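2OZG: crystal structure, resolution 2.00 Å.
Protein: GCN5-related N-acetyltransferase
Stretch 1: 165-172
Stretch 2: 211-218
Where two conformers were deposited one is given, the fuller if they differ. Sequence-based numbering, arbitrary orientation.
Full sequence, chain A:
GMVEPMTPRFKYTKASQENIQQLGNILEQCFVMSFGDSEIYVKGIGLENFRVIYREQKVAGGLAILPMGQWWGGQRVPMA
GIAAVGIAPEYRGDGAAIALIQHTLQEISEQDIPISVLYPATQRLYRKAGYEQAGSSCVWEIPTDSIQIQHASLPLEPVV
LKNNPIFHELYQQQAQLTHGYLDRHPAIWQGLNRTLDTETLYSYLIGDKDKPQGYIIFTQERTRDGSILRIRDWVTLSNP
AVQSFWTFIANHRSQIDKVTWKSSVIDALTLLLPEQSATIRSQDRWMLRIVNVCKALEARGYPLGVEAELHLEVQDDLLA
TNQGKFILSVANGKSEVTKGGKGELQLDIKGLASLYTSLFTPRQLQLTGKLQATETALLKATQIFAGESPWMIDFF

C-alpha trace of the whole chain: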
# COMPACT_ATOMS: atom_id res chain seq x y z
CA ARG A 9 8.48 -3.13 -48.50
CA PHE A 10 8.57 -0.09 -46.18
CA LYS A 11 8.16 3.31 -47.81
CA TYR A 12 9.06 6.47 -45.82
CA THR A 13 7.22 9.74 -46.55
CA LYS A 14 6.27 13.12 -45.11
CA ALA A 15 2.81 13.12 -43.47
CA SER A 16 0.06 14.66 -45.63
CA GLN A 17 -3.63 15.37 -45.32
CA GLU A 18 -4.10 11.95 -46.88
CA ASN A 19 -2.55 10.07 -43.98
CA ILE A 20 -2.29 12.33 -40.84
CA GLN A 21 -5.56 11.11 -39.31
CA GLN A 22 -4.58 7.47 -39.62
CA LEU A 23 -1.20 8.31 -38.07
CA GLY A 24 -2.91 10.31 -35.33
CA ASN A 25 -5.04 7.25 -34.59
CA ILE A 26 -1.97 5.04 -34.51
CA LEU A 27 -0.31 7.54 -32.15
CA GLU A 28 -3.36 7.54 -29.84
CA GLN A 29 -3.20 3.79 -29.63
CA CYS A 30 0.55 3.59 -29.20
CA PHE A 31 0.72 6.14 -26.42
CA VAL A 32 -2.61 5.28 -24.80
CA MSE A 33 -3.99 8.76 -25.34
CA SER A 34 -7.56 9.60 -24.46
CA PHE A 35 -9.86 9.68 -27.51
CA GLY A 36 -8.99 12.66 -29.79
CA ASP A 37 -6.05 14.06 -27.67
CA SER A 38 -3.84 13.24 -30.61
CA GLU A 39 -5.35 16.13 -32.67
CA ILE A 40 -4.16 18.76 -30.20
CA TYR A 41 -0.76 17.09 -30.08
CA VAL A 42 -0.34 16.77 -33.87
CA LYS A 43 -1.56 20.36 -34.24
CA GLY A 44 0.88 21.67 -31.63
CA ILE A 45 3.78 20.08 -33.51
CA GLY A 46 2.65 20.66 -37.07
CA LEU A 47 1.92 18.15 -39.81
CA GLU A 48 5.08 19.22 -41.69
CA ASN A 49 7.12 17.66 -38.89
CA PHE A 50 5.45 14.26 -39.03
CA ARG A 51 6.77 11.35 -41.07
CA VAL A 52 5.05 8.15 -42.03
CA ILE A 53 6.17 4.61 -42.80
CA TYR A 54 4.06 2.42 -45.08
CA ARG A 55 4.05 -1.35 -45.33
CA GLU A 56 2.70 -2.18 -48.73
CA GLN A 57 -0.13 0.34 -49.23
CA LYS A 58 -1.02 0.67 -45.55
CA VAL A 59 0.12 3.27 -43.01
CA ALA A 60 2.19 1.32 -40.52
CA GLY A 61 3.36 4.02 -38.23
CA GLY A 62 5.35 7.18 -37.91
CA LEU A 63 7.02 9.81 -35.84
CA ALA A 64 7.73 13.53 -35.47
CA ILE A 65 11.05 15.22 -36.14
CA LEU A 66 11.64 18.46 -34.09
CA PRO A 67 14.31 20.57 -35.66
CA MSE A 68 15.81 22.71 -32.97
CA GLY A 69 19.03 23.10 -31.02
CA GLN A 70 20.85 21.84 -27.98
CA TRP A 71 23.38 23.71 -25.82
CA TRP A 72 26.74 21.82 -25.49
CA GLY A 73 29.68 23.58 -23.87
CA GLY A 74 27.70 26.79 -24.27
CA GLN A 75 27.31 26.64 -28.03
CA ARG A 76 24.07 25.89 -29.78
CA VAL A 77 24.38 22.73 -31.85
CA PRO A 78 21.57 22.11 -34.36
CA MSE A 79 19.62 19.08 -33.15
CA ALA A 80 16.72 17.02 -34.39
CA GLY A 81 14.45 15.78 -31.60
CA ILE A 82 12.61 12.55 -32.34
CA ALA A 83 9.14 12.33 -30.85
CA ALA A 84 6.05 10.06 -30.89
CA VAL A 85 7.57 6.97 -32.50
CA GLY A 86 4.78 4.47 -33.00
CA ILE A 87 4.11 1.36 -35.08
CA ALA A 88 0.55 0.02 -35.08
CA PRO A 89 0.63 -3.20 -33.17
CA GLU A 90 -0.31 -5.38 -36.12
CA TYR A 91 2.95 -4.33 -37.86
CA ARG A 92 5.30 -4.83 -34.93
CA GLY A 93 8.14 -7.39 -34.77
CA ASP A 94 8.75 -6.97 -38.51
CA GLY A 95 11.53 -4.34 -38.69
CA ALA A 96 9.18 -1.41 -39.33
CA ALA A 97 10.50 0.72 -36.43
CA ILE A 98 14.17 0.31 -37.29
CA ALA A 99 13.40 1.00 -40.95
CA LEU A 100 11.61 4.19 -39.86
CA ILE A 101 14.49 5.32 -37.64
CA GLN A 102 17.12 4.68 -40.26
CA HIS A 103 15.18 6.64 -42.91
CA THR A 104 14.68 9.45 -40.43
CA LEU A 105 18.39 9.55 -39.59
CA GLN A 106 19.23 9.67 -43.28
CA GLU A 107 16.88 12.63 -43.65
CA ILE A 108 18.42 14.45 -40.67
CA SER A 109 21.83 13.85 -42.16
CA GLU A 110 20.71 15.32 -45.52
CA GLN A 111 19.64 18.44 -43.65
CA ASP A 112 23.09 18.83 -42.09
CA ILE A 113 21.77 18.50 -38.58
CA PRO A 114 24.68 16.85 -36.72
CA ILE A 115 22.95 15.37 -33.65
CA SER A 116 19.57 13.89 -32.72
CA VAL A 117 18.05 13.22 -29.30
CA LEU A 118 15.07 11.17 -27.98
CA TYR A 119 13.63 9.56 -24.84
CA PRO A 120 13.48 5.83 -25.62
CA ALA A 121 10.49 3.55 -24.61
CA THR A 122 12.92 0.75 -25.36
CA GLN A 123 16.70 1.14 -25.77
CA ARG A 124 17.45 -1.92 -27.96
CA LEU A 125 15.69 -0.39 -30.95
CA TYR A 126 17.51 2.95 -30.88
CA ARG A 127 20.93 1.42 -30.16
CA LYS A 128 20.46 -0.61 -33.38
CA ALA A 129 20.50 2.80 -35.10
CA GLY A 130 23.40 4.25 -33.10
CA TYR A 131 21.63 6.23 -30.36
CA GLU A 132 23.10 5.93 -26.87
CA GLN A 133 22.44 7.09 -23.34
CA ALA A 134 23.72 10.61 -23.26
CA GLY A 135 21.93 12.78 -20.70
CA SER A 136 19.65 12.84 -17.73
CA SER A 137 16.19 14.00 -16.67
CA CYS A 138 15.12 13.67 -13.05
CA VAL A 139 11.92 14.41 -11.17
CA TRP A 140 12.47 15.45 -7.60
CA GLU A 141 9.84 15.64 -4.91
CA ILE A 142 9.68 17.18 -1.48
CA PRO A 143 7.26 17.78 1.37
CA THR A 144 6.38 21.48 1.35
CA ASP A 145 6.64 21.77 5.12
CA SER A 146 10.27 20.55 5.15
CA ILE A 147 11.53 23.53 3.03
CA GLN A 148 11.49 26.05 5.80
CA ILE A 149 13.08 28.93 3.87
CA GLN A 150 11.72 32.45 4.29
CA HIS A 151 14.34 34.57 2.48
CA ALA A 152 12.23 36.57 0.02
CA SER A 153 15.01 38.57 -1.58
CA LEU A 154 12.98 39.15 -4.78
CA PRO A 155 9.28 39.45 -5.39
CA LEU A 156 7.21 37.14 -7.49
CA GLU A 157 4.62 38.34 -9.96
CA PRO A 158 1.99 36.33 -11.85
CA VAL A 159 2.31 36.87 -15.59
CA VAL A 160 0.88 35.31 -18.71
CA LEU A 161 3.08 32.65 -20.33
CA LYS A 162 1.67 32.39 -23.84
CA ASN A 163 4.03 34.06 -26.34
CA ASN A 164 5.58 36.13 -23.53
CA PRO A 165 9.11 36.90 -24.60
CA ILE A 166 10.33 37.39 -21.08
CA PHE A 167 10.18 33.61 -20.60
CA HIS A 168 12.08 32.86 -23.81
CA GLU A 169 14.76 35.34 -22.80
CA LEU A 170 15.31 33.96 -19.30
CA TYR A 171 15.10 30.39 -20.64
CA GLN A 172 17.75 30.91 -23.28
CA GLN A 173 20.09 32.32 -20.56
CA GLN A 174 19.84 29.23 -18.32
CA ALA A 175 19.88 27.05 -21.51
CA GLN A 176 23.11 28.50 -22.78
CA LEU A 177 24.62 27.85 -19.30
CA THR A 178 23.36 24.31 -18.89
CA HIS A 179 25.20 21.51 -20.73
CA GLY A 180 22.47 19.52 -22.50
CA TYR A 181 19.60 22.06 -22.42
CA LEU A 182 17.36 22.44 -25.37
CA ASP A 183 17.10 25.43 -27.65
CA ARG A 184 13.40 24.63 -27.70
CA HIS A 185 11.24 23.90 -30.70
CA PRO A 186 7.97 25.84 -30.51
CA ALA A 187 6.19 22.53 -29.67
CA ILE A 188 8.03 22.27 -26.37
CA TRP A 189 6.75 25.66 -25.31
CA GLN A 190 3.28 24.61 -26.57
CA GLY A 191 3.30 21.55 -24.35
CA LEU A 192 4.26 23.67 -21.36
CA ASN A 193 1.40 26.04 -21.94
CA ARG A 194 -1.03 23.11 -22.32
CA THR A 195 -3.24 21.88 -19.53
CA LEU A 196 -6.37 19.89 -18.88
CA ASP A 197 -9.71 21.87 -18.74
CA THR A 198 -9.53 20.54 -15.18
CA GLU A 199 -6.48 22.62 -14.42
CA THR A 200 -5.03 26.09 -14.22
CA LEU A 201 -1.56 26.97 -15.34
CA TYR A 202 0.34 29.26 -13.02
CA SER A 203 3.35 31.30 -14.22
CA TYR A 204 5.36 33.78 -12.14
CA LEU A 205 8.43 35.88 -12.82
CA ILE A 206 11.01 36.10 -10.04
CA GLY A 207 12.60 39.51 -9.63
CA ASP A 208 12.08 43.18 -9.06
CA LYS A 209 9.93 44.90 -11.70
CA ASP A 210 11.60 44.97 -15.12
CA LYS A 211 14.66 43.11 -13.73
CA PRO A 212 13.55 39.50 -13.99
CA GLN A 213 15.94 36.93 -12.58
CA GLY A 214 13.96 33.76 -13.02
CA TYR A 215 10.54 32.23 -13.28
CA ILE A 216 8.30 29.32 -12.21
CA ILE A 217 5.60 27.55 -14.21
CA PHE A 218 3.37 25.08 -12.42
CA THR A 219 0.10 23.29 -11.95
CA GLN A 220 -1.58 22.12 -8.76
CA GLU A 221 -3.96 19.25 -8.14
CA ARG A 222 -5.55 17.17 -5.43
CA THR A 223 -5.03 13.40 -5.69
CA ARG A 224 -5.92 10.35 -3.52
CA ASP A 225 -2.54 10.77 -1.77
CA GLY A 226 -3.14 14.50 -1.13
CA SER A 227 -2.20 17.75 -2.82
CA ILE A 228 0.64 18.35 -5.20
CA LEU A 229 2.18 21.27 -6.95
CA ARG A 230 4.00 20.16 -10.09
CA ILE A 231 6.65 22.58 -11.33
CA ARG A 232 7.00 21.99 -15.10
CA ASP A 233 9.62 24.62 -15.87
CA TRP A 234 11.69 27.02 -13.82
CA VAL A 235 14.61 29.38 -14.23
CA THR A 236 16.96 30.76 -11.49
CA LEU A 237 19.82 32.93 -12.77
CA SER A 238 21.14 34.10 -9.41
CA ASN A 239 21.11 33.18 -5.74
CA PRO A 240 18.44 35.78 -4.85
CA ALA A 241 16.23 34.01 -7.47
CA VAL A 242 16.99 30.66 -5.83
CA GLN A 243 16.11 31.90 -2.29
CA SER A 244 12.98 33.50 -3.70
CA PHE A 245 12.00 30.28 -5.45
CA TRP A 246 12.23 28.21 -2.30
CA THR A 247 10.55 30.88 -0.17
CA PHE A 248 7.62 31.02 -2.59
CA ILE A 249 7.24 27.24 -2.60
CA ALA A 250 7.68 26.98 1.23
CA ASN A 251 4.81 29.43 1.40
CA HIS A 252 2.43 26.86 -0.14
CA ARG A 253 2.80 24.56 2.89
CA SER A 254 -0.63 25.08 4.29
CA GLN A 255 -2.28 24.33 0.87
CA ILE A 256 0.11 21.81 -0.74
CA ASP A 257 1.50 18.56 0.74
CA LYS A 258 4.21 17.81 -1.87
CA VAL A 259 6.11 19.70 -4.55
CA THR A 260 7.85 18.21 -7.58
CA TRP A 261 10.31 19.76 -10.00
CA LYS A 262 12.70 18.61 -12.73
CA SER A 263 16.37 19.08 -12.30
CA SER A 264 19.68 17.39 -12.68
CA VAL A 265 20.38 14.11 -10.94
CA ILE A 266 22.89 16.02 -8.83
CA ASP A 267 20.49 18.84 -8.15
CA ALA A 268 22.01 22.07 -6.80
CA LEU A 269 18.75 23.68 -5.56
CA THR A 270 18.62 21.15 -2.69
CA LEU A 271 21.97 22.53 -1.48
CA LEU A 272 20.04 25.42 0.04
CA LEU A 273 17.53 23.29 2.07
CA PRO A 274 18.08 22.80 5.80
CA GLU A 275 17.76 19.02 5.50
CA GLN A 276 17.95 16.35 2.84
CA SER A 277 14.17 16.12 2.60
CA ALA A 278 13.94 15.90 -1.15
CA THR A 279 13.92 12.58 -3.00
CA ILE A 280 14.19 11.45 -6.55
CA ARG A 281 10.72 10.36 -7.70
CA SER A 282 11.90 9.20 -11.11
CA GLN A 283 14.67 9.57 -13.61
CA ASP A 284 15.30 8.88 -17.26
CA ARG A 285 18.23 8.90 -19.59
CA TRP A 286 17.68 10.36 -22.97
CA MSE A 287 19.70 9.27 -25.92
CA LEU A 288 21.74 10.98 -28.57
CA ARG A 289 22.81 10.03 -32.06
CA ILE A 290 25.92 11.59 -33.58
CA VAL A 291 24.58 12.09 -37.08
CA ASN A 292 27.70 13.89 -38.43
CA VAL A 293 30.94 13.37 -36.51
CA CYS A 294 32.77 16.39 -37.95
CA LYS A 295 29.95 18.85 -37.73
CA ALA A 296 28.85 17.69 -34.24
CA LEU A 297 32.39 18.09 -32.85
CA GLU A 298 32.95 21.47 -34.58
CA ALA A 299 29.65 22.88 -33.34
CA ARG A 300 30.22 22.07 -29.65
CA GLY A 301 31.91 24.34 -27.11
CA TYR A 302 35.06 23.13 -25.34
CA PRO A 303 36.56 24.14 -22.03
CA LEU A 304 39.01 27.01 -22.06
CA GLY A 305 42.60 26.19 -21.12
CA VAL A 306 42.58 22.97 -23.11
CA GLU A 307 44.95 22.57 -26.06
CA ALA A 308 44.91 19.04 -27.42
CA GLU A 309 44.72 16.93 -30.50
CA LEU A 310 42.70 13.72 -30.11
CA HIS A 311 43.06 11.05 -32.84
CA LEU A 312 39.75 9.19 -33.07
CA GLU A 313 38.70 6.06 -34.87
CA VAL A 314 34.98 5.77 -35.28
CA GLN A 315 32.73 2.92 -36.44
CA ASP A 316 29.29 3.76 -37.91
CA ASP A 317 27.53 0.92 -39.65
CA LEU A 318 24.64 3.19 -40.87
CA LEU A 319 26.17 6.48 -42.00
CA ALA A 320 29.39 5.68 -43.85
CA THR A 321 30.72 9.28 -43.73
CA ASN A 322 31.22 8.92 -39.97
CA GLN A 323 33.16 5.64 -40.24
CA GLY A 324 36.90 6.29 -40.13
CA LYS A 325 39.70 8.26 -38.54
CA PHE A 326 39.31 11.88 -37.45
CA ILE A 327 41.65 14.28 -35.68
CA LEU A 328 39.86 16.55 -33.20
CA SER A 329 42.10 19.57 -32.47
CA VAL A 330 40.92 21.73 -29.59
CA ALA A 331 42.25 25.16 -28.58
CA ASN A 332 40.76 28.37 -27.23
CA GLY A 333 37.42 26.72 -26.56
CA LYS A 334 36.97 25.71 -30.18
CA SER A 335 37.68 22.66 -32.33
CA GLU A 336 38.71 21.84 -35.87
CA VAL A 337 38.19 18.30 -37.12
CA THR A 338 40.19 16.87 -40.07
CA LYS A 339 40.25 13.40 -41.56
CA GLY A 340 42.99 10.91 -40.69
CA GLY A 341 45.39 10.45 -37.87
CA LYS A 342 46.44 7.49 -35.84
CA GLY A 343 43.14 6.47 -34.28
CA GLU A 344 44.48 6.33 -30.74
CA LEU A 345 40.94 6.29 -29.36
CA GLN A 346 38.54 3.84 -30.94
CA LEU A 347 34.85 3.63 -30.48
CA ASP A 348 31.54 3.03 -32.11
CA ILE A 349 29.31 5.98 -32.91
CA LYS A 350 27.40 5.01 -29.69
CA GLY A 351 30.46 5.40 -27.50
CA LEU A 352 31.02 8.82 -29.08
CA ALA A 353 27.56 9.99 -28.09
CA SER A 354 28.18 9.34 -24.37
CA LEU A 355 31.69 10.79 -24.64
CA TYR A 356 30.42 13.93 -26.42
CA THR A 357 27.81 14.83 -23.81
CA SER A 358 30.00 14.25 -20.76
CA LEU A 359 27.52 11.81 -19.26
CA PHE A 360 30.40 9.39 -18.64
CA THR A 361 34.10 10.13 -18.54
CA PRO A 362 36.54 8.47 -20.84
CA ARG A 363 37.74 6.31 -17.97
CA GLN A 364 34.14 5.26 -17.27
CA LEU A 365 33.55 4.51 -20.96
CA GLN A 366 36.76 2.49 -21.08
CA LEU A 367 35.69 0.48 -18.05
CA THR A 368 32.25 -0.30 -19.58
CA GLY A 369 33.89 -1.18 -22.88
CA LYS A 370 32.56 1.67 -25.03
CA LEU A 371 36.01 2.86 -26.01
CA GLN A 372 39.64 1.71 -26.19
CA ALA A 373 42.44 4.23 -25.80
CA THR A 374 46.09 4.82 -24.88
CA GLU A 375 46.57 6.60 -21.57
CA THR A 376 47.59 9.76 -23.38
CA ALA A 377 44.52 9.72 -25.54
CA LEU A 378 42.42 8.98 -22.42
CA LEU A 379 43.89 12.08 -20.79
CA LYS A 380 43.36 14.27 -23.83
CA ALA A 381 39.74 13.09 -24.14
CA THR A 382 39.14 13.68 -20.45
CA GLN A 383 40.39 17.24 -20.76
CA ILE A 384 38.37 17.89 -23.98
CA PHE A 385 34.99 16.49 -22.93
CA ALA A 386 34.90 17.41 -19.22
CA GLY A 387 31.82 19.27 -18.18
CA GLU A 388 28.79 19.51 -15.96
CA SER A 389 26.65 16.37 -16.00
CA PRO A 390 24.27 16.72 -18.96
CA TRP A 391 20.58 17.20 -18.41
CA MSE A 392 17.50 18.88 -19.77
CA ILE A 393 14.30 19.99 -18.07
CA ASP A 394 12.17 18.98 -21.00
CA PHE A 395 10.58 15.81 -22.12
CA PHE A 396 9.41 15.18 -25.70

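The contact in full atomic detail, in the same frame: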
# COMPACT_ATOMS: atom_id res chain seq x y z
N PRO A 165 7.70 37.06 -24.29
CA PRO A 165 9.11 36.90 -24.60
C PRO A 165 9.99 36.90 -23.37
O PRO A 165 11.14 36.48 -23.45
CB PRO A 165 9.43 38.13 -25.47
CG PRO A 165 8.12 38.74 -25.79
CD PRO A 165 7.22 38.39 -24.69
N ILE A 166 9.49 37.35 -22.24
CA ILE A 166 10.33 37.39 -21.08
C ILE A 166 10.80 35.98 -20.76
O ILE A 166 11.95 35.78 -20.44
CB ILE A 166 9.64 38.01 -19.86
CG1 ILE A 166 9.20 39.44 -20.14
CG2 ILE A 166 10.60 38.03 -18.69
CD1 ILE A 166 10.33 40.35 -20.65
N PHE A 167 9.89 35.01 -20.87
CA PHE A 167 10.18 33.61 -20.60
C PHE A 167 11.22 33.07 -21.54
O PHE A 167 12.15 32.38 -21.09
CB PHE A 167 8.91 32.75 -20.66
CG PHE A 167 8.01 32.94 -19.48
CD1 PHE A 167 8.17 32.18 -18.33
CD2 PHE A 167 7.01 33.91 -19.50
CE1 PHE A 167 7.35 32.36 -17.25
CE2 PHE A 167 6.19 34.08 -18.39
CZ PHE A 167 6.37 33.33 -17.28
N HIS A 168 11.06 33.31 -22.84
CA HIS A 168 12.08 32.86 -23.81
C HIS A 168 13.44 33.41 -23.46
O HIS A 168 14.39 32.72 -23.53
CB HIS A 168 11.77 33.26 -25.28
CG HIS A 168 12.94 33.06 -26.23
ND1 HIS A 168 13.35 31.81 -26.69
CD2 HIS A 168 13.82 33.95 -26.78
CE1 HIS A 168 14.41 31.95 -27.48
NE2 HIS A 168 14.72 33.23 -27.54
N GLU A 169 13.49 34.67 -23.05
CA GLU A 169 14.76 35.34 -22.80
C GLU A 169 15.48 34.87 -21.54
O GLU A 169 16.71 34.82 -21.52
CB GLU A 169 14.54 36.84 -22.83
CG GLU A 169 14.03 37.31 -24.20
CD GLU A 169 13.55 38.75 -24.19
OE1 GLU A 169 13.61 39.38 -23.10
OE2 GLU A 169 13.14 39.25 -25.25
N LEU A 170 14.73 34.56 -20.49
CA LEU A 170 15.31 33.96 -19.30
C LEU A 170 15.67 32.51 -19.58
O LEU A 170 16.70 32.03 -19.11
CB LEU A 170 14.31 34.04 -18.13
CG LEU A 170 14.09 35.45 -17.54
CD1 LEU A 170 12.87 35.51 -16.63
CD2 LEU A 170 15.32 35.95 -16.81
N TYR A 171 14.82 31.78 -20.28
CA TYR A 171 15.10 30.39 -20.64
C TYR A 171 16.40 30.25 -21.39
O TYR A 171 17.25 29.44 -21.05
CB TYR A 171 13.96 29.76 -21.42
CG TYR A 171 14.32 28.33 -21.77
CD1 TYR A 171 14.19 27.30 -20.87
CD2 TYR A 171 14.88 28.06 -23.00
CE1 TYR A 171 14.61 26.02 -21.19
CE2 TYR A 171 15.27 26.78 -23.32
CZ TYR A 171 15.13 25.78 -22.43
OH TYR A 171 15.55 24.53 -22.82
N GLN A 172 16.53 31.01 -22.47
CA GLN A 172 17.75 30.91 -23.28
C GLN A 172 19.02 31.28 -22.51
O GLN A 172 20.10 30.85 -22.90
CB GLN A 172 17.60 31.70 -24.60
CG GLN A 172 18.59 31.21 -25.70
CD GLN A 172 18.08 31.45 -27.12
OE1 GLN A 172 17.49 32.50 -27.42
NE2 GLN A 172 18.33 30.47 -28.02
N LYS A 211 13.33 43.68 -13.94
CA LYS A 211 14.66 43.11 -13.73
C LYS A 211 14.46 41.63 -13.38
O LYS A 211 14.89 41.16 -12.33
CB LYS A 211 15.40 43.87 -12.62
N PRO A 212 13.82 40.89 -14.29
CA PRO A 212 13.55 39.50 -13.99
C PRO A 212 14.81 38.68 -13.84
O PRO A 212 15.72 38.83 -14.65
CB PRO A 212 12.73 39.02 -15.19
CG PRO A 212 12.81 40.03 -16.19
CD PRO A 212 13.31 41.29 -15.62
N GLN A 213 14.83 37.80 -12.84
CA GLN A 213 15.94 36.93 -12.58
C GLN A 213 15.61 35.45 -12.65
O GLN A 213 16.46 34.60 -12.50
CB GLN A 213 16.54 37.30 -11.24
CG GLN A 213 17.11 38.72 -11.22
CD GLN A 213 17.95 39.01 -10.01
OE1 GLN A 213 18.86 38.24 -9.67
NE2 GLN A 213 17.66 40.14 -9.33
N GLY A 214 14.36 35.13 -12.92
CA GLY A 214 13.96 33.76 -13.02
C GLY A 214 12.47 33.67 -13.13
O GLY A 214 11.78 34.69 -13.16
N TYR A 215 11.97 32.43 -13.17
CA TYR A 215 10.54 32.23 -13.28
C TYR A 215 10.14 30.82 -12.81
O TYR A 215 11.02 29.94 -12.57
CB TYR A 215 10.08 32.55 -14.73
CG TYR A 215 10.52 31.56 -15.82
CD1 TYR A 215 9.94 30.32 -15.91
CD2 TYR A 215 11.43 31.92 -16.80
CE1 TYR A 215 10.34 29.38 -16.91
CE2 TYR A 215 11.79 31.04 -17.81
CZ TYR A 215 11.25 29.77 -17.87
OH TYR A 215 11.61 28.94 -18.92
N ILE A 216 8.85 30.65 -12.57
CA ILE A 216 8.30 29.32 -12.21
C ILE A 216 6.98 29.15 -12.93
O ILE A 216 6.12 30.05 -12.92
CB ILE A 216 8.04 29.16 -10.68
CG1 ILE A 216 9.20 29.72 -9.86
CG2 ILE A 216 7.76 27.72 -10.35
CD1 ILE A 216 9.00 29.65 -8.33
N ILE A 217 6.81 27.96 -13.53
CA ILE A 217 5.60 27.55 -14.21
C ILE A 217 5.13 26.24 -13.58
O ILE A 217 5.92 25.29 -13.52
CB ILE A 217 5.81 27.30 -15.70
CG1 ILE A 217 6.37 28.54 -16.36
CG2 ILE A 217 4.44 26.92 -16.32
CD1 ILE A 217 6.84 28.32 -17.79
N PHE A 218 3.87 26.21 -13.15
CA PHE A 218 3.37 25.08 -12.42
C PHE A 218 1.89 24.86 -12.50
O PHE A 218 1.11 25.71 -12.96
CB PHE A 218 3.89 25.19 -10.98
CG PHE A 218 3.22 26.29 -10.15
CD1 PHE A 218 2.03 26.03 -9.48
CD2 PHE A 218 3.77 27.56 -10.04
CE1 PHE A 218 1.37 27.01 -8.75
CE2 PHE A 218 3.14 28.53 -9.25
CZ PHE A 218 1.94 28.23 -8.61

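Residues 165-172 form a helix that packs across the strand of 211-218 at a steep angle: the N-to-C directions differ by 102°, and the axes approach to 8.6 Å. No hydrogen bond links the two stretches, so the contact, which buries 389 Å² summed over both sides, rests on van der Waals packing, mostly between side chains, with part of the strand backbone included. Within the helix, backbone hydrogen bonds include Leu170 N to Ile166 O at 3.0 Å and Tyr171 N to Phe167 O at 2.9 Å; the helix reaches the strand through its side chains.

Pro165 lies out of reach of the strand, but its carbonyl O accepts a hydrogen bond from Glu169 N at 3.0 Å. The contact begins at Ile166, whose CA-to-CB bond points toward the strand. Its CG2 methyl lies 3.9 Å from CG of Pro212, an apolar pairing in which a branched aliphatic side chain meets a compact ring. Both residues remain partly exposed.

Phe167 starts sideways, yet with chi1 at -74° (m) the end of its side chain comes nearer the strand. The ring directs its edge at the face of Tyr215: the centroids are 4.7 Å apart, the planes meet at 63°, and Phe167 CD1 stands 3.5 Å from Tyr215 CG. Such a pairing sets ring hydrogens against the pi cloud of the partner. The same Phe167 ring reaches farther along the strand, where CE1 is 4.0 Å from CG1 of Ile217. A flat, wide side chain can thus touch two strand residues that both point toward the helix, while the intervening Ile216 points away.

His168 points away from the strand and Glu169 sideways; neither makes contact, and both are exposed, a setting that suits their polar groups.

Leu170 returns to the strand one helical turn after Ile166. Leu170 CA lies 6.4 Å from Gly214 CA, and the CA-to-CB bond of Leu170 points toward the strand. In the m,t rotamer (-71°, 166°), it spreads over several neighbours: CD1 is 3.8 Å from CB of Pro212 and 3.7 Å from the carbonyl O of Gly214, CD2 is 3.6 Å from the carbonyl O of Pro212, and CB is 3.8 Å from CD2 of Tyr215. The contacts with carbonyl oxygens are van der Waals approaches. With 84 Å² covered, the buried Leu170 has the largest share on the helix. Gly214 has no side chain, and an ideal CB there would point away, so Leu170 meets it through the backbone.

Tyr171 takes chi1 at 179° (t), and its end leads away from the strand. Its CB nevertheless lies 3.5 Å from OH of Tyr215, and both tyrosine hydroxyls are hydrogen-bonded elsewhere in the structure. Tyr215, with 101 Å² covered, is the strand residue most engaged: its chi1 of 70° (p) presents one face to Phe167, while Leu170 CB sits at its edge. Gln172 closes the stretch beyond reach of the strand.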